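Local structure of phosphate-binding protein (Xanthomonas axonopodis pv. citri, 5UB3) at residues A[79-85]-A[212-218]. The protein is a periplasmic binding protein of the phosphonate-binding family that probably acts as the sensor partner of a diguanylate cyclase. Residues are numbered along the deposited sequence; the frame is centred on the assembly and turned at random.
Sequences AHPLLMT and AVEMVRT
E214 stands opposite two residues, L82 and L83, in a classic beta bulge that interrupts the antiparallel ladder between 79-85 and 212-218. Before it, H80 and V216 form a regular hydrogen-bonded pair. At the bulge the L82 amide gives a nearly straight bond to E214 O (2.7 Å, 166° at the hydrogen), while E214 N reaches L83 O instead, and the register slips by one residue. Both leucine side chains touch helix 222-235, L82 at E225 and L83 at R229 and L232.

E214 is the side chain to follow outward. Its CB lies 3.8 Å from L83 O, and CG, set anti to the carbonyl carbon (chi1 -55°), passes 3.2 Å from T85 OG1. The chain then bends at chi2, CD comes 3.4 Å from T85 OG1, and the T85 hydroxyl donates to the anti lone pair of E214 OE2 at 2.7 Å, the two side chains crossing at about a right angle. S64 also bonds OE2 and W62 bonds OE1, both from the neighbouring strand 62-66. Further along this same face, the H80 ring has V216 O over one side and V216 CG2 3.4 Å from H80 NE2, which bonds to E225; a water in the ring plane at ND1 donates to T218 OG1, itself also hydrogen-bonded to G77 O.

On the other face the packing is apolar. The M215 chain, bent at chi2 and chi3, lies alongside the P81 ring and points the same way, its SD 3.6 Å from P81 CA. V213 CG2 fills in beside P81 CB (3.9 Å), with helix 67-75 over this face.

Three hydrogen-bonding partners thus hold the E214 carboxylate in a fixed orientation and would help offset the cost of burying a charge, if it is ionised, in the interior of this periplasmic-binding-protein fold.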
ATOM      1  N   ALA A  79      10.305   4.677 -10.842  1.00 21.73           N
ATOM      2  CA  ALA A  79       9.023   5.303 -11.067  1.00 18.25           C
ATOM      3  C   ALA A  79       8.848   6.666 -10.350  1.00 18.67           C
ATOM      4  O   ALA A  79       9.517   6.955  -9.351  1.00 17.80           O
ATOM      5  CB  ALA A  79       7.957   4.360 -10.629  1.00 17.72           C
ATOM      6  N   HIS A  80       7.910   7.466 -10.837  1.00 17.46           N
ATOM      7  CA  HIS A  80       7.634   8.775 -10.238  1.00 17.43           C
ATOM      8  C   HIS A  80       6.135   8.999 -10.222  1.00 16.21           C
ATOM      9  O   HIS A  80       5.423   8.406 -11.029  1.00 15.98           O
ATOM     10  CB  HIS A  80       8.379   9.901 -10.982  1.00 17.47           C
ATOM     11  CG  HIS A  80       8.066   9.943 -12.445  1.00 18.51           C
ATOM     12  ND1 HIS A  80       8.713   9.138 -13.353  1.00 19.55           N
ATOM     13  CD2 HIS A  80       7.206  10.697 -13.158  1.00 18.11           C
ATOM     14  CE1 HIS A  80       8.220   9.342 -14.563  1.00 18.85           C
ATOM     15  NE2 HIS A  80       7.318  10.292 -14.475  1.00 19.70           N
ATOM     16  N   PRO A  81       5.650   9.869  -9.336  1.00 16.49           N
ATOM     17  CA  PRO A  81       4.206  10.060  -9.241  1.00 16.54           C
ATOM     18  C   PRO A  81       3.562  10.730 -10.455  1.00 17.39           C
ATOM     19  O   PRO A  81       4.150  11.639 -11.015  1.00 15.92           O
ATOM     20  CB  PRO A  81       4.055  10.940  -7.985  1.00 16.79           C
ATOM     21  CG  PRO A  81       5.331  10.762  -7.211  1.00 16.90           C
ATOM     22  CD  PRO A  81       6.388  10.472  -8.196  1.00 17.00           C
ATOM     23  N   LEU A  82       2.389  10.262 -10.851  1.00 18.10           N
ATOM     24  CA  LEU A  82       1.621  10.827 -11.931  1.00 17.32           C
ATOM     25  C   LEU A  82       0.458  11.633 -11.367  1.00 19.03           C
ATOM     26  O   LEU A  82       0.263  12.780 -11.776  1.00 19.82           O
ATOM     27  CB  LEU A  82       1.024   9.706 -12.761  1.00 17.91           C
ATOM     28  CG  LEU A  82       0.228  10.142 -13.996  1.00 19.41           C
ATOM     29  CD1 LEU A  82       1.182  10.369 -15.116  1.00 22.68           C
ATOM     30  CD2 LEU A  82      -0.769   9.066 -14.363  1.00 21.44           C
ATOM     31  N   LEU A  83      -0.325  10.995 -10.492  1.00 17.50           N
ATOM     32  CA  LEU A  83      -1.573  11.519  -9.916  1.00 18.00           C
ATOM     33  C   LEU A  83      -1.710  11.017  -8.506  1.00 17.75           C
ATOM     34  O   LEU A  83      -1.258   9.924  -8.213  1.00 19.46           O
ATOM     35  CB  LEU A  83      -2.814  11.038 -10.700  1.00 17.82           C
ATOM     36  CG  LEU A  83      -3.034  11.660 -12.066  1.00 19.67           C
ATOM     37  CD1 LEU A  83      -4.136  10.960 -12.829  1.00 19.22           C
ATOM     38  CD2 LEU A  83      -3.269  13.159 -11.920  1.00 21.45           C
ATOM     39  N   MET A  84      -2.261  11.812  -7.599  1.00 16.84           N
ATOM     40  CA  MET A  84      -2.670  11.314  -6.293  1.00 16.84           C
ATOM     41  C   MET A  84      -4.033  10.675  -6.461  1.00 17.52           C
ATOM     42  O   MET A  84      -4.850  11.139  -7.237  1.00 19.22           O
ATOM     43  CB  MET A  84      -2.723  12.418  -5.219  1.00 15.31           C
ATOM     44  CG  MET A  84      -1.430  13.138  -5.019  1.00 16.05           C
ATOM     45  SD  MET A  84      -0.020  12.105  -4.610  1.00 17.37           S
ATOM     46  CE  MET A  84      -0.611  11.384  -3.053  1.00 19.72           C
ATOM     47  N   THR A  85      -4.257   9.579  -5.751  1.00 16.99           N
ATOM     48  CA  THR A  85      -5.398   8.724  -5.954  1.00 16.55           C
ATOM     49  C   THR A  85      -6.223   8.661  -4.690  1.00 18.30           C
ATOM     50  O   THR A  85      -5.691   8.475  -3.579  1.00 16.75           O
ATOM     51  CB  THR A  85      -4.963   7.319  -6.425  1.00 17.87           C
ATOM     52  OG1 THR A  85      -4.109   7.508  -7.550  1.00 17.70           O
ATOM     53  CG2 THR A  85      -6.110   6.412  -6.766  1.00 16.83           C
ATOM     54  N   ALA A 212      -2.983   6.680  -1.717  1.00 18.29           N
ATOM     55  CA  ALA A 212      -2.541   5.961  -2.926  1.00 16.53           C
ATOM     56  C   ALA A 212      -2.155   6.936  -3.976  1.00 16.84           C
ATOM     57  O   ALA A 212      -2.468   8.117  -3.850  1.00 13.97           O
ATOM     58  CB  ALA A 212      -3.601   5.022  -3.427  1.00 16.29           C
ATOM     59  N   VAL A 213      -1.447   6.425  -4.993  1.00 16.65           N
ATOM     60  CA  VAL A 213      -0.825   7.275  -6.000  1.00 14.37           C
ATOM     61  C   VAL A 213      -0.652   6.427  -7.238  1.00 15.06           C
ATOM     62  O   VAL A 213      -0.316   5.235  -7.177  1.00 15.18           O
ATOM     63  CB  VAL A 213       0.518   7.839  -5.500  1.00 16.17           C
ATOM     64  CG1 VAL A 213       1.451   6.765  -5.064  1.00 15.98           C
ATOM     65  CG2 VAL A 213       1.233   8.728  -6.513  1.00 14.55           C
ATOM     66  N   GLU A 214      -0.860   7.051  -8.390  1.00 14.11           N
ATOM     67  CA  GLU A 214      -0.511   6.461  -9.669  1.00 16.20           C
ATOM     68  C   GLU A 214       0.944   6.784  -9.958  1.00 16.25           C
ATOM     69  O   GLU A 214       1.361   7.957  -9.943  1.00 16.97           O
ATOM     70  CB  GLU A 214      -1.430   7.074 -10.775  1.00 16.34           C
ATOM     71  CG  GLU A 214      -2.906   6.924 -10.443  1.00 15.57           C
ATOM     72  CD  GLU A 214      -3.247   5.489 -10.113  1.00 17.44           C
ATOM     73  OE1 GLU A 214      -2.977   4.653 -10.984  1.00 15.48           O
ATOM     74  OE2 GLU A 214      -3.759   5.201  -8.995  1.00 16.94           O
ATOM     75  N   MET A 215       1.722   5.765 -10.271  1.00 16.09           N
ATOM     76  CA  MET A 215       3.113   5.943 -10.603  1.00 14.88           C
ATOM     77  C   MET A 215       3.340   5.496 -12.020  1.00 16.98           C
ATOM     78  O   MET A 215       2.703   4.550 -12.508  1.00 19.03           O
ATOM     79  CB  MET A 215       4.026   5.131  -9.716  1.00 14.76           C
ATOM     80  CG  MET A 215       3.814   5.283  -8.224  1.00 15.38           C
ATOM     81  SD  MET A 215       4.459   6.850  -7.572  1.00 14.37           S
ATOM     82  CE  MET A 215       6.199   6.579  -7.608  1.00 15.56           C
ATOM     83  N   VAL A 216       4.265   6.172 -12.676  1.00 16.24           N
ATOM     84  CA  VAL A 216       4.694   5.738 -13.994  1.00 16.87           C
ATOM     85  C   VAL A 216       6.163   5.575 -14.020  1.00 18.73           C
ATOM     86  O   VAL A 216       6.936   6.251 -13.303  1.00 18.88           O
ATOM     87  CB  VAL A 216       4.273   6.656 -15.154  1.00 17.50           C
ATOM     88  CG1 VAL A 216       2.760   6.644 -15.333  1.00 17.15           C
ATOM     89  CG2 VAL A 216       4.857   8.048 -14.999  1.00 17.93           C
ATOM     90  N   ARG A 217       6.591   4.706 -14.916  1.00 19.73           N
ATOM     91  CA  ARG A 217       7.966   4.349 -14.939  1.00 19.32           C
ATOM     92  C   ARG A 217       8.848   5.497 -15.382  1.00 19.22           C
ATOM     93  O   ARG A 217       8.511   6.289 -16.251  1.00 17.09           O
ATOM     94  CB  ARG A 217       8.213   3.154 -15.819  1.00 20.34           C
ATOM     95  CG  ARG A 217       8.048   3.401 -17.294  1.00 20.27           C
ATOM     96  CD  ARG A 217       8.584   2.192 -18.017  1.00 21.39           C
ATOM     97  NE  ARG A 217       8.353   2.352 -19.425  1.00 22.97           N
ATOM     98  CZ  ARG A 217       9.183   2.966 -20.271  1.00 25.37           C
ATOM     99  NH1 ARG A 217      10.335   3.510 -19.889  1.00 26.09           N
ATOM    100  NH2 ARG A 217       8.833   3.048 -21.531  1.00 30.65           N
ATOM    101  N   THR A 218      10.041   5.459 -14.797  1.00 21.94           N
ATOM    102  CA  THR A 218      11.186   6.214 -15.270  1.00 24.40           C
ATOM    103  C   THR A 218      11.328   6.000 -16.747  1.00 23.16           C
ATOM    104  O   THR A 218      11.276   4.844 -17.256  1.00 25.63           O
ATOM    105  CB  THR A 218      12.438   5.674 -14.624  1.00 25.61           C
ATOM    106  OG1 THR A 218      12.331   5.771 -13.206  1.00 24.74           O
ATOM    107  CG2 THR A 218      13.744   6.417 -15.153  1.00 28.44           C
TER
HETATM  108  O   HOH W   1      10.923   7.851 -12.432  1.00 22.44           O